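PDB 5GJ3: periplasmic binding protein from Roseiflexus sp. RS-1, which binds two heme groups in the cleft between its lobes and probably delivers heme to a transporter in a bacterial heme-acquisition system. Local coordinates for residues 28-34 / 45-51; 65-69 / 107-112; 143-149 / 199-205; 149-153 / 208-212. All blocks are in the same frame, centred on the assembly; numbering follows the deposited sequence.

Contact 1. Residues 28-34 / 45-51; sequences VVGVDSS and LPNIGYQ. With HEM (protoporphyrin IX containing Fe), chain B.
Ser34 CB touches Tyr50 CE1 at 4.0 Å, where two pieces of chain run side by side toward a heme. Tyr50 OH binds the heme iron at 1.9 Å. CG anti to the backbone N (chi1 177°) carries the ring out to the heme, with Ser33 CB and Ser34 CB at its edge; one ring face has HEM C1A 3.2 Å above its plane, offset toward the rim, and Gln51 CG lies over the opposite face, likewise toward the rim. Gln51 NE2 donates to Tyr50 OH nearly in its own amide plane, and Asn12 holds Gln51 OE1, fixing the amide.

Behind this shell, the backbone N of Gln51 gives a weak, bent bond to Asp32 OD2 at 3.1 Å. The same oxygen takes two firmer ones: Ser34 N (2.8 Å from OD2) comes from above the carboxylate plane, and Ser34 OG meets the syn lone pair of OD2. The bond from Ser34 N closes an Asx turn. Ser33 N reaches Gly49 O at 3.0 Å from above the carbonyl plane. Further back, Val31 makes two backbone hydrogen bonds, its N giving a nearly linear bond to Pro46 O (3.0 Å) and its O accepting from Ile48 N. Leu45 CD1 closes the far end against Val28 CG1 and Val31 CG1. The whole is a tyrosine-ligated heme site, on a segment that runs beside edge strand 28-31 of the N-terminal lobe.

Contact 2. Residues 65-69 / 107-112; sequences TLVIG and FVAQAL
Ile68 drives its CG1 and CD1 against the end of the Phe107 ring, and all the contact between strand and helix is apolar or nearly so. Ile68 CG1 lies 3.3 Å from both Phe107 CZ and Phe107 CE2, the two side chains coming from opposite directions. With CG1 anti to the backbone N (chi1 -172°) and the chain extended beyond it, CD1 reaches on to the helix, lying 3.7 Å from Ala111 CB and 4.0 Å from Val108 CG2. Leu66, two residues earlier on the same face of the strand, makes the second apolar group: its CD2 meets Leu112 CD2 at 3.8 Å. Replacing Ile68 by an alanine would probably open a gap between Phe107, Val108 and Ala111 and leave the phenyl ring freer to turn.

Gly69 O also touches the ring, 3.5 Å from Phe107 CE2. The strand and helix axes run antiparallel at 171° and come within 10.1 Å, the spacing of a helix laid on a sheet. Strand 66-70 sits between 8-10 and 89-92 in the parallel sheet; Phe107 also leans on Ala90 and Thr92 of the latter, while helix 13-21 packs beside helix 100-111, touching both Ile68 and Val108.

Contact 3. Residues 143-149 / 199-205; sequences PHVLFLY and PDVLLVL. With ZN (zinc ion), chain E; HEM (protoporphyrin IX containing Fe), chain C.
His144 O is gripped by two successive backbone N-H groups, Asp200 N at 2.9 Å and Val201 N at 3.1 Å, the second meeting it almost head-on. Asp200 answers from its side chain: OD2 accepts from His144 N through its anti lone pair at 2.9 Å, while OD1 is held by Ser268 and by a salt bridge to Arg269. From there a parallel ladder runs on through Leu146 N to Val201 O, Leu203 N to Leu146 O (2.8 Å) and Leu148 N to Leu203 O.

On one face of the sheet Val145 lies alongside Val201, and the Phe147 ring receives Leu203 CG (3.8 Å from CD1) and Leu205 CD2 (3.8 Å from CE1) at its edge, in plane. A serine in place of Phe147 would probably leave Leu203 and Leu205 without that packing surface and open a gap beneath helix 164-171. His144 NE2 binds zinc at 2.1 Å together with Asp180, and farther along the strand Tyr149 OH binds heme iron at 2.1 Å. The parallel strands of this mixed sheet point their C-terminal ends toward the heme cleft, as in the lobes of periplasmic binding proteins.

Contact 4. Residues 149-153 / 208-212; sequences YLRGT and GLESV. With HEM (protoporphyrin IX containing Fe), chain C.
Gly208 touches Leu150 through its backbone, its CA lying 3.6 Å from Leu150 O in a CA-H...O contact, and Leu150 CB and CD1 rest near Gly208 O. Leu209 points away from the strand and packs on Val204 and Leu218 instead. Ser211 supplies the one hydrogen bond between the segments: Gly152 N donates to its OG at 2.9 Å, fairly straight at 163°. With OG lodged between the backbone N and the carbonyl carbon (chi1 83°), the same hydroxyl turns back along the helix and donates to Gly208 O at 2.6 Å, so it links Gly152 to the helix backbone. Ser211 O adds a CA-H...O contact from Gly152 CA at 3.2 Å. Val212 ends the walk, splitting its methyls: CG1 sits 3.8 Å from Gly152 C, and CG2 meets Leu150 CD1.

While Leu150 faces the helix, its neighbours Tyr149 and Arg151 point away from it, to the heme. Arg151, bent at chi3, lays its guanidinium over the porphyrin, HEM C2D lying 3.4 Å above the centre of the group, and NH2 gives a weak bond to Tyr149 OH at the tyrosine ring's edge. A cationic group this near the iron-bound oxygen would probably stabilise negative charge on it, while the serine link and the leucine-valine packing tie the strand carrying both ligand-binding residues to helix 206-211.

In the fold
From the N terminus, contact 1 closes first, a short loop of ten residues holding helix 39-42, and places Tyr50 beside the edge strand of the four-stranded parallel sheet. Contact 2 follows in series and reaches the same sheet, bringing helix 100-111 back over strand 66-70. The chain then passes through helix 115-136 to the second lobe. There contacts 3 and 4 cross, both starting on strand 144-151 and ending on strand 201-205 and the helix directly after it; they share Tyr149 and touch through Val204. Contacts 1 and 3 lie on opposite sides of the chain's centre, about 31 Å apart between centres, each supplying a tyrosine to one of the two hemes.

Contact 1. Residues 28-34 / 45-51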
# COMPACT_ATOMS: atom_id res chain seq x y z
N VAL A 28 14.66 15.19 3.86
CA VAL A 28 14.78 13.76 4.14
C VAL A 28 16.22 13.35 3.81
O VAL A 28 16.69 13.61 2.72
CB VAL A 28 13.74 12.87 3.39
CG1 VAL A 28 13.99 11.38 3.68
CG2 VAL A 28 12.30 13.27 3.69
N VAL A 29 16.90 12.71 4.74
CA VAL A 29 18.28 12.28 4.55
C VAL A 29 18.47 10.77 4.46
O VAL A 29 19.58 10.28 4.11
CB VAL A 29 19.27 12.86 5.63
CG1 VAL A 29 19.24 14.39 5.67
CG2 VAL A 29 19.06 12.25 7.03
N GLY A 30 17.42 10.00 4.74
CA GLY A 30 17.55 8.53 4.73
C GLY A 30 16.17 7.93 4.64
O GLY A 30 15.22 8.47 5.22
N VAL A 31 16.07 6.84 3.87
CA VAL A 31 14.77 6.14 3.68
C VAL A 31 14.94 4.64 3.74
O VAL A 31 16.04 4.12 3.56
CB VAL A 31 14.10 6.49 2.33
CG1 VAL A 31 13.67 7.95 2.30
CG2 VAL A 31 15.00 6.10 1.13
N ASP A 32 13.83 3.93 3.95
CA ASP A 32 13.87 2.47 3.92
C ASP A 32 13.64 1.95 2.48
O ASP A 32 13.19 2.71 1.58
CB ASP A 32 12.83 1.89 4.90
CG ASP A 32 11.47 1.64 4.21
OD1 ASP A 32 10.72 2.63 4.00
OD2 ASP A 32 11.18 0.46 3.86
N SER A 33 13.97 0.66 2.27
CA SER A 33 13.77 -0.10 0.97
C SER A 33 12.42 0.03 0.32
O SER A 33 12.31 -0.05 -0.90
CB SER A 33 13.94 -1.61 1.22
OG SER A 33 15.25 -1.87 1.56
N SER A 34 11.36 0.16 1.11
CA SER A 34 10.01 0.24 0.52
C SER A 34 9.66 1.66 0.05
O SER A 34 8.55 1.91 -0.42
CB SER A 34 8.94 -0.26 1.52
OG SER A 34 8.75 0.73 2.54
N LEU A 45 18.66 8.56 -2.23
CA LEU A 45 18.91 8.77 -0.79
C LEU A 45 19.52 7.56 -0.12
O LEU A 45 19.31 6.44 -0.55
CB LEU A 45 17.60 9.19 -0.10
CG LEU A 45 17.03 10.56 -0.41
CD1 LEU A 45 15.60 10.68 0.10
CD2 LEU A 45 17.88 11.66 0.19
N PRO A 46 20.26 7.76 0.96
CA PRO A 46 20.82 6.60 1.64
C PRO A 46 19.72 5.60 2.13
O PRO A 46 18.58 6.01 2.48
CB PRO A 46 21.58 7.22 2.84
CG PRO A 46 21.83 8.64 2.45
CD PRO A 46 20.83 9.05 1.42
N ASN A 47 20.07 4.32 2.14
CA ASN A 47 19.16 3.25 2.49
C ASN A 47 19.44 2.93 3.92
O ASN A 47 20.59 2.78 4.29
CB ASN A 47 19.45 1.97 1.67
CG ASN A 47 18.67 0.77 2.17
OD1 ASN A 47 17.46 0.86 2.38
ND2 ASN A 47 19.36 -0.37 2.37
N ILE A 48 18.39 2.75 4.73
CA ILE A 48 18.58 2.40 6.14
C ILE A 48 18.09 0.95 6.40
O ILE A 48 18.06 0.49 7.55
CB ILE A 48 17.82 3.40 7.06
CG1 ILE A 48 16.29 3.28 6.78
CG2 ILE A 48 18.31 4.84 6.76
CD1 ILE A 48 15.37 4.09 7.72
N GLY A 49 17.73 0.23 5.34
CA GLY A 49 17.32 -1.19 5.50
C GLY A 49 15.84 -1.28 5.16
O GLY A 49 15.22 -0.26 4.84
N TYR A 50 15.26 -2.48 5.22
CA TYR A 50 13.80 -2.63 5.00
C TYR A 50 13.00 -2.15 6.28
O TYR A 50 13.47 -2.33 7.39
CB TYR A 50 13.44 -4.08 4.60
CG TYR A 50 11.94 -4.31 4.44
CD1 TYR A 50 11.20 -3.57 3.52
CD2 TYR A 50 11.26 -5.20 5.27
CE1 TYR A 50 9.81 -3.71 3.42
CE2 TYR A 50 9.86 -5.38 5.17
CZ TYR A 50 9.15 -4.63 4.25
OH TYR A 50 7.77 -4.79 4.17
N GLN A 51 11.84 -1.54 6.09
CA GLN A 51 11.00 -1.01 7.22
C GLN A 51 10.84 -1.91 8.45
O GLN A 51 10.78 -1.40 9.56
CB GLN A 51 9.62 -0.52 6.73
CG GLN A 51 8.67 -1.64 6.24
CD GLN A 51 7.48 -1.08 5.48
OE1 GLN A 51 7.03 0.06 5.73
NE2 GLN A 51 6.96 -1.88 4.55
CHA HEM B . 9.70 -7.68 2.48
CHB HEM B . 7.79 -3.72 0.39
CHC HEM B . 3.88 -4.48 3.24
CHD HEM B . 6.08 -8.07 5.64
C1A HEM B . 9.48 -6.59 1.67
C2A HEM B . 10.45 -6.11 0.76
C3A HEM B . 9.97 -4.98 0.17
C4A HEM B . 8.66 -4.78 0.71
CMA HEM B . 10.69 -4.11 -0.87
CAA HEM B . 11.82 -6.76 0.56
CBA HEM B . 12.68 -6.35 1.79
CGA HEM B . 13.87 -7.25 2.02
O1A HEM B . 13.92 -8.36 1.47
O2A HEM B . 14.82 -6.93 2.79
C1B HEM B . 6.50 -3.61 0.97
C2B HEM B . 5.51 -2.64 0.60
C3B HEM B . 4.40 -2.87 1.37
C4B HEM B . 4.76 -3.99 2.27
CMB HEM B . 5.63 -1.61 -0.50
CAB HEM B . 3.08 -2.18 1.42
CBB HEM B . 2.97 -0.90 1.00
C1C HEM B . 4.08 -5.53 4.10
C2C HEM B . 3.10 -6.12 4.92
C3C HEM B . 3.74 -7.16 5.62
C4C HEM B . 5.11 -7.20 5.17
CMC HEM B . 1.66 -5.64 5.01
CAC HEM B . 3.17 -8.08 6.65
CBC HEM B . 1.88 -8.09 6.97
C1D HEM B . 7.25 -8.24 4.89
C2D HEM B . 8.20 -9.31 5.25
C3D HEM B . 9.20 -9.22 4.38
C4D HEM B . 8.86 -8.08 3.50
CMD HEM B . 8.05 -10.34 6.37
CAD HEM B . 10.46 -10.07 4.32
CBD HEM B . 11.60 -9.16 4.93
CGD HEM B . 11.77 -9.20 6.44
O1D HEM B . 11.36 -10.18 7.11
O2D HEM B . 12.35 -8.28 7.08
NA HEM B . 8.43 -5.74 1.69
NB HEM B . 6.03 -4.33 1.99
NC HEM B . 5.28 -6.18 4.26
ND HEM B . 7.69 -7.47 3.85
FE HEM B . 6.91 -5.94 2.97

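Contact 2. Residues 65-69 / 107-112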
# COMPACT_ATOMS: atom_id res chain seq x y z
N THR A 65 17.88 14.65 12.95
CA THR A 65 17.29 15.51 13.99
C THR A 65 15.92 14.89 14.33
O THR A 65 15.33 15.12 15.39
CB THR A 65 17.05 16.95 13.48
OG1 THR A 65 16.11 16.91 12.39
CG2 THR A 65 18.35 17.62 13.01
N LEU A 66 15.40 14.08 13.42
CA LEU A 66 14.09 13.48 13.67
C LEU A 66 13.96 12.14 12.93
O LEU A 66 14.29 12.04 11.71
CB LEU A 66 12.96 14.40 13.19
CG LEU A 66 11.51 13.91 13.15
CD1 LEU A 66 10.93 13.70 14.58
CD2 LEU A 66 10.69 14.94 12.36
N VAL A 67 13.39 11.16 13.62
CA VAL A 67 13.06 9.88 12.99
C VAL A 67 11.60 9.64 13.15
O VAL A 67 11.08 9.70 14.27
CB VAL A 67 13.87 8.72 13.65
CG1 VAL A 67 13.48 7.36 13.09
CG2 VAL A 67 15.40 8.97 13.50
N ILE A 68 10.93 9.37 12.03
CA ILE A 68 9.51 9.23 11.99
C ILE A 68 9.10 7.95 11.23
O ILE A 68 9.69 7.61 10.19
CB ILE A 68 8.88 10.54 11.44
CG1 ILE A 68 7.37 10.54 11.55
CG2 ILE A 68 9.18 10.83 9.95
CD1 ILE A 68 6.79 11.92 11.24
N GLY A 69 8.07 7.26 11.72
CA GLY A 69 7.61 6.00 11.05
C GLY A 69 6.23 5.62 11.57
O GLY A 69 5.59 6.40 12.31
N PHE A 107 -0.36 13.27 11.40
CA PHE A 107 0.78 12.89 12.24
C PHE A 107 2.11 13.48 11.70
O PHE A 107 2.87 14.12 12.45
CB PHE A 107 0.86 11.37 12.36
CG PHE A 107 2.23 10.82 12.68
CD1 PHE A 107 2.73 10.86 13.99
CD2 PHE A 107 2.98 10.17 11.68
CE1 PHE A 107 3.99 10.29 14.31
CE2 PHE A 107 4.21 9.58 11.98
CZ PHE A 107 4.74 9.63 13.32
N VAL A 108 2.34 13.32 10.41
CA VAL A 108 3.58 13.84 9.81
C VAL A 108 3.55 15.37 9.85
O VAL A 108 4.58 16.03 10.19
CB VAL A 108 3.78 13.34 8.37
CG1 VAL A 108 5.01 14.03 7.72
CG2 VAL A 108 4.00 11.81 8.33
N ALA A 109 2.40 15.95 9.52
CA ALA A 109 2.32 17.43 9.50
C ALA A 109 2.63 18.05 10.86
O ALA A 109 3.31 19.11 10.92
CB ALA A 109 0.96 17.93 8.99
N GLN A 110 2.12 17.44 11.94
CA GLN A 110 2.38 17.94 13.29
C GLN A 110 3.87 17.83 13.62
O GLN A 110 4.40 18.79 14.13
CB GLN A 110 1.53 17.29 14.41
CG GLN A 110 1.73 17.98 15.80
CD GLN A 110 0.75 17.56 16.91
OE1 GLN A 110 -0.34 17.12 16.63
NE2 GLN A 110 1.15 17.75 18.21
N ALA A 111 4.52 16.69 13.32
CA ALA A 111 5.96 16.49 13.59
C ALA A 111 6.84 17.49 12.86
O ALA A 111 7.97 17.84 13.32
CB ALA A 111 6.41 15.07 13.23
N LEU A 112 6.35 17.92 11.70
CA LEU A 112 7.10 18.84 10.86
C LEU A 112 6.71 20.28 11.10
O LEU A 112 7.29 21.17 10.45
CB LEU A 112 6.96 18.47 9.35
CG LEU A 112 7.56 17.11 8.97
CD1 LEU A 112 7.60 16.76 7.48
CD2 LEU A 112 8.94 16.93 9.57

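Contact 3. Residues 143-149 / 199-205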
# COMPACT_ATOMS: atom_id res chain seq x y z
N PRO A 143 -18.39 -7.36 -8.95
CA PRO A 143 -17.54 -8.48 -9.33
C PRO A 143 -16.82 -9.13 -8.16
O PRO A 143 -16.44 -8.44 -7.17
CB PRO A 143 -16.55 -7.82 -10.28
CG PRO A 143 -16.35 -6.44 -9.67
CD PRO A 143 -17.77 -6.05 -9.32
N HIS A 144 -16.61 -10.45 -8.25
CA HIS A 144 -15.73 -11.17 -7.31
C HIS A 144 -14.23 -10.94 -7.64
O HIS A 144 -13.78 -11.16 -8.77
CB HIS A 144 -16.07 -12.67 -7.27
CG HIS A 144 -17.15 -13.00 -6.28
ND1 HIS A 144 -18.42 -12.50 -6.39
CD2 HIS A 144 -17.12 -13.72 -5.13
CE1 HIS A 144 -19.15 -12.90 -5.37
NE2 HIS A 144 -18.39 -13.64 -4.59
N VAL A 145 -13.48 -10.47 -6.64
CA VAL A 145 -12.10 -10.01 -6.91
C VAL A 145 -11.13 -10.86 -6.05
O VAL A 145 -11.36 -11.01 -4.85
CB VAL A 145 -11.93 -8.50 -6.58
CG1 VAL A 145 -10.52 -8.05 -6.88
CG2 VAL A 145 -12.91 -7.64 -7.41
N LEU A 146 -10.08 -11.43 -6.64
CA LEU A 146 -9.10 -12.15 -5.82
C LEU A 146 -7.73 -11.44 -5.89
O LEU A 146 -7.18 -11.25 -6.98
CB LEU A 146 -8.97 -13.59 -6.31
CG LEU A 146 -8.17 -14.53 -5.44
CD1 LEU A 146 -8.86 -14.82 -4.09
CD2 LEU A 146 -7.92 -15.83 -6.25
N PHE A 147 -7.21 -11.03 -4.74
CA PHE A 147 -5.86 -10.49 -4.70
C PHE A 147 -4.82 -11.60 -4.45
O PHE A 147 -4.94 -12.36 -3.47
CB PHE A 147 -5.71 -9.44 -3.58
CG PHE A 147 -4.32 -8.89 -3.47
CD1 PHE A 147 -3.90 -7.88 -4.30
CD2 PHE A 147 -3.39 -9.44 -2.57
CE1 PHE A 147 -2.59 -7.39 -4.23
CE2 PHE A 147 -2.10 -8.97 -2.48
CZ PHE A 147 -1.70 -7.93 -3.30
N LEU A 148 -3.80 -11.68 -5.31
CA LEU A 148 -2.74 -12.70 -5.17
C LEU A 148 -1.45 -11.98 -4.90
O LEU A 148 -1.06 -11.05 -5.63
CB LEU A 148 -2.53 -13.53 -6.45
CG LEU A 148 -3.78 -14.32 -6.87
CD1 LEU A 148 -3.59 -15.01 -8.20
CD2 LEU A 148 -4.14 -15.34 -5.80
N TYR A 149 -0.84 -12.34 -3.80
CA TYR A 149 0.53 -11.98 -3.53
C TYR A 149 1.41 -13.09 -4.18
O TYR A 149 1.24 -14.27 -3.87
CB TYR A 149 0.73 -11.92 -2.03
CG TYR A 149 2.18 -11.69 -1.68
CD1 TYR A 149 2.74 -10.41 -1.72
CD2 TYR A 149 3.03 -12.79 -1.34
CE1 TYR A 149 4.10 -10.19 -1.43
CE2 TYR A 149 4.39 -12.58 -1.05
CZ TYR A 149 4.93 -11.28 -1.06
OH TYR A 149 6.27 -11.05 -0.76
N PRO A 199 -12.74 -16.07 -9.35
CA PRO A 199 -12.87 -14.63 -9.50
C PRO A 199 -13.16 -14.12 -10.94
O PRO A 199 -12.69 -14.72 -11.94
CB PRO A 199 -11.49 -14.11 -9.07
CG PRO A 199 -10.57 -15.27 -9.43
CD PRO A 199 -11.39 -16.45 -8.94
N ASP A 200 -13.85 -12.98 -10.99
CA ASP A 200 -14.10 -12.18 -12.18
C ASP A 200 -12.89 -11.30 -12.51
O ASP A 200 -12.65 -10.97 -13.68
CB ASP A 200 -15.30 -11.24 -11.91
CG ASP A 200 -16.61 -12.01 -11.75
OD1 ASP A 200 -16.94 -12.76 -12.71
OD2 ASP A 200 -17.30 -11.87 -10.69
N VAL A 201 -12.18 -10.90 -11.46
CA VAL A 201 -10.96 -10.05 -11.56
C VAL A 201 -9.83 -10.68 -10.75
O VAL A 201 -10.02 -11.06 -9.62
CB VAL A 201 -11.25 -8.60 -11.04
CG1 VAL A 201 -9.99 -7.68 -11.18
CG2 VAL A 201 -12.46 -8.02 -11.80
N LEU A 202 -8.64 -10.78 -11.34
CA LEU A 202 -7.43 -11.07 -10.59
C LEU A 202 -6.65 -9.78 -10.32
O LEU A 202 -6.23 -9.06 -11.24
CB LEU A 202 -6.56 -12.08 -11.36
CG LEU A 202 -7.20 -13.48 -11.39
CD1 LEU A 202 -6.61 -14.31 -12.51
CD2 LEU A 202 -7.01 -14.20 -10.05
N LEU A 203 -6.47 -9.47 -9.04
CA LEU A 203 -5.72 -8.28 -8.65
C LEU A 203 -4.33 -8.70 -8.13
O LEU A 203 -4.22 -9.51 -7.23
CB LEU A 203 -6.51 -7.49 -7.59
CG LEU A 203 -5.94 -6.17 -7.03
CD1 LEU A 203 -5.77 -5.14 -8.11
CD2 LEU A 203 -6.83 -5.61 -5.92
N VAL A 204 -3.28 -8.18 -8.76
CA VAL A 204 -1.90 -8.55 -8.40
C VAL A 204 -0.98 -7.31 -8.29
O VAL A 204 -1.34 -6.20 -8.69
CB VAL A 204 -1.29 -9.46 -9.48
CG1 VAL A 204 -2.09 -10.77 -9.57
CG2 VAL A 204 -1.21 -8.73 -10.84
N LEU A 205 0.21 -7.51 -7.77
CA LEU A 205 1.22 -6.42 -7.81
C LEU A 205 2.05 -6.47 -9.10
O LEU A 205 2.28 -7.57 -9.67
CB LEU A 205 2.10 -6.50 -6.59
CG LEU A 205 1.28 -6.47 -5.29
CD1 LEU A 205 2.19 -6.67 -4.09
CD2 LEU A 205 0.44 -5.21 -5.12
ZN ZN E . -18.59 -14.69 -2.76
CHA HEM C . 10.11 -9.97 -1.02
CHB HEM C . 6.32 -6.92 -1.22
CHC HEM C . 4.01 -9.38 2.34
CHD HEM C . 7.92 -12.25 2.69
C1A HEM C . 9.27 -8.93 -1.33
C2A HEM C . 9.63 -7.88 -2.22
C3A HEM C . 8.56 -7.02 -2.26
C4A HEM C . 7.56 -7.54 -1.41
CMA HEM C . 8.43 -5.75 -3.10
CAA HEM C . 10.96 -7.73 -2.97
CBA HEM C . 10.85 -8.06 -4.47
CGA HEM C . 10.72 -9.54 -4.76
O1A HEM C . 10.37 -10.37 -3.90
O2A HEM C . 10.93 -9.97 -5.91
C1B HEM C . 5.38 -7.33 -0.25
C2B HEM C . 4.14 -6.63 -0.03
C3B HEM C . 3.49 -7.28 0.97
C4B HEM C . 4.36 -8.44 1.36
CMB HEM C . 3.68 -5.40 -0.78
CAB HEM C . 2.18 -6.96 1.56
CBB HEM C . 1.10 -7.42 0.96
C1C HEM C . 4.90 -10.37 2.79
C2C HEM C . 4.71 -11.17 3.93
C3C HEM C . 5.83 -12.01 4.03
C4C HEM C . 6.68 -11.69 2.94
CMC HEM C . 3.47 -11.10 4.82
CAC HEM C . 6.16 -13.08 5.03
CBC HEM C . 5.28 -13.68 5.82
C1D HEM C . 8.81 -11.80 1.71
C2D HEM C . 10.15 -12.43 1.54
C3D HEM C . 10.76 -11.80 0.50
C4D HEM C . 9.78 -10.80 0.05
CMD HEM C . 10.69 -13.55 2.41
CAD HEM C . 12.15 -12.06 -0.09
CBD HEM C . 13.31 -11.23 0.53
CGD HEM C . 14.60 -11.44 -0.26
O1D HEM C . 15.66 -10.79 -0.06
O2D HEM C . 14.65 -12.31 -1.16
NA HEM C . 7.98 -8.73 -0.83
NB HEM C . 5.42 -8.40 0.54
NC HEM C . 6.11 -10.70 2.19
ND HEM C . 8.60 -10.90 0.74
FE HEM C . 7.07 -9.74 0.62
O HOH W 1 -19.74 -11.39 -8.31
O HOH W 2 1.26 -9.93 -6.97

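Contact 4. Residues 149-153 / 208-212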
# COMPACT_ATOMS: atom_id res chain seq x y z
N TYR A 149 -0.84 -12.34 -3.80
CA TYR A 149 0.53 -11.98 -3.53
C TYR A 149 1.41 -13.09 -4.18
O TYR A 149 1.24 -14.27 -3.87
CB TYR A 149 0.73 -11.92 -2.03
CG TYR A 149 2.18 -11.69 -1.68
CD1 TYR A 149 2.74 -10.41 -1.72
CD2 TYR A 149 3.03 -12.79 -1.34
CE1 TYR A 149 4.10 -10.19 -1.43
CE2 TYR A 149 4.39 -12.58 -1.05
CZ TYR A 149 4.93 -11.28 -1.06
OH TYR A 149 6.27 -11.05 -0.76
N LEU A 150 2.33 -12.70 -5.06
CA LEU A 150 3.14 -13.63 -5.84
C LEU A 150 4.62 -13.32 -5.72
O LEU A 150 5.03 -12.16 -5.71
CB LEU A 150 2.80 -13.54 -7.34
CG LEU A 150 1.32 -13.70 -7.73
CD1 LEU A 150 1.14 -13.27 -9.19
CD2 LEU A 150 0.89 -15.14 -7.50
N ARG A 151 5.43 -14.35 -5.63
CA ARG A 151 6.87 -14.15 -5.58
C ARG A 151 7.47 -15.34 -6.27
O ARG A 151 7.84 -16.31 -5.63
CB ARG A 151 7.37 -14.00 -4.14
CG ARG A 151 8.66 -13.18 -4.10
CD ARG A 151 9.02 -12.76 -2.68
NE ARG A 151 9.53 -13.87 -1.90
CZ ARG A 151 8.89 -14.46 -0.89
NH1 ARG A 151 9.47 -15.47 -0.25
NH2 ARG A 151 7.69 -14.03 -0.49
N GLY A 152 7.46 -15.26 -7.61
CA GLY A 152 7.72 -16.39 -8.49
C GLY A 152 6.68 -17.47 -8.30
O GLY A 152 5.77 -17.38 -7.48
N THR A 153 6.84 -18.54 -9.05
CA THR A 153 5.94 -19.70 -8.97
C THR A 153 6.01 -20.44 -7.62
O THR A 153 5.10 -21.17 -7.27
CB THR A 153 6.09 -20.58 -10.23
OG1 THR A 153 5.25 -20.03 -11.26
CG2 THR A 153 5.69 -22.03 -9.98
N GLY A 208 5.00 -8.72 -8.64
CA GLY A 208 4.47 -10.08 -8.58
C GLY A 208 4.16 -10.64 -9.95
O GLY A 208 4.56 -11.76 -10.26
N LEU A 209 3.42 -9.89 -10.75
CA LEU A 209 3.12 -10.31 -12.10
C LEU A 209 4.39 -10.51 -12.95
O LEU A 209 4.49 -11.49 -13.69
CB LEU A 209 2.16 -9.33 -12.79
CG LEU A 209 1.74 -9.71 -14.21
CD1 LEU A 209 0.94 -11.03 -14.17
CD2 LEU A 209 0.98 -8.57 -14.89
N GLU A 210 5.35 -9.59 -12.84
CA GLU A 210 6.64 -9.81 -13.50
C GLU A 210 7.34 -11.10 -13.00
O GLU A 210 7.80 -11.90 -13.81
CB GLU A 210 7.54 -8.58 -13.37
CG GLU A 210 8.42 -8.41 -14.61
CD GLU A 210 9.66 -7.54 -14.37
OE1 GLU A 210 9.70 -6.77 -13.38
OE2 GLU A 210 10.60 -7.64 -15.20
N SER A 211 7.38 -11.32 -11.68
CA SER A 211 8.00 -12.52 -11.12
C SER A 211 7.41 -13.88 -11.57
O SER A 211 8.02 -14.90 -11.33
CB SER A 211 7.94 -12.49 -9.62
OG SER A 211 6.67 -12.96 -9.24
N VAL A 212 6.19 -13.92 -12.15
CA VAL A 212 5.66 -15.19 -12.68
C VAL A 212 5.70 -15.24 -14.21
O VAL A 212 5.12 -16.14 -14.80
CB VAL A 212 4.21 -15.54 -12.16
CG1 VAL A 212 4.21 -15.74 -10.65
CG2 VAL A 212 3.18 -14.49 -12.58
CHA HEM C . 10.11 -9.97 -1.02
CHB HEM C . 6.32 -6.92 -1.22
CHC HEM C . 4.01 -9.38 2.34
CHD HEM C . 7.92 -12.25 2.69
C1A HEM C . 9.27 -8.93 -1.33
C2A HEM C . 9.63 -7.88 -2.22
C3A HEM C . 8.56 -7.02 -2.26
C4A HEM C . 7.56 -7.54 -1.41
CMA HEM C . 8.43 -5.75 -3.10
CAA HEM C . 10.96 -7.73 -2.97
CBA HEM C . 10.85 -8.06 -4.47
CGA HEM C . 10.72 -9.54 -4.76
O1A HEM C . 10.37 -10.37 -3.90
O2A HEM C . 10.93 -9.97 -5.91
C1B HEM C . 5.38 -7.33 -0.25
C2B HEM C . 4.14 -6.63 -0.03
C3B HEM C . 3.49 -7.28 0.97
C4B HEM C . 4.36 -8.44 1.36
CMB HEM C . 3.68 -5.40 -0.78
CAB HEM C . 2.18 -6.96 1.56
CBB HEM C . 1.10 -7.42 0.96
C1C HEM C . 4.90 -10.37 2.79
C2C HEM C . 4.71 -11.17 3.93
C3C HEM C . 5.83 -12.01 4.03
C4C HEM C . 6.68 -11.69 2.94
CMC HEM C . 3.47 -11.10 4.82
CAC HEM C . 6.16 -13.08 5.03
CBC HEM C . 5.28 -13.68 5.82
C1D HEM C . 8.81 -11.80 1.71
C2D HEM C . 10.15 -12.43 1.54
C3D HEM C . 10.76 -11.80 0.50
C4D HEM C . 9.78 -10.80 0.05
CMD HEM C . 10.69 -13.55 2.41
CAD HEM C . 12.15 -12.06 -0.09
CBD HEM C . 13.31 -11.23 0.53
CGD HEM C . 14.60 -11.44 -0.26
O1D HEM C . 15.66 -10.79 -0.06
O2D HEM C . 14.65 -12.31 -1.16
NA HEM C . 7.98 -8.73 -0.83
NB HEM C . 5.42 -8.40 0.54
NC HEM C . 6.11 -10.70 2.19
ND HEM C . 8.60 -10.90 0.74
FE HEM C . 7.07 -9.74 0.62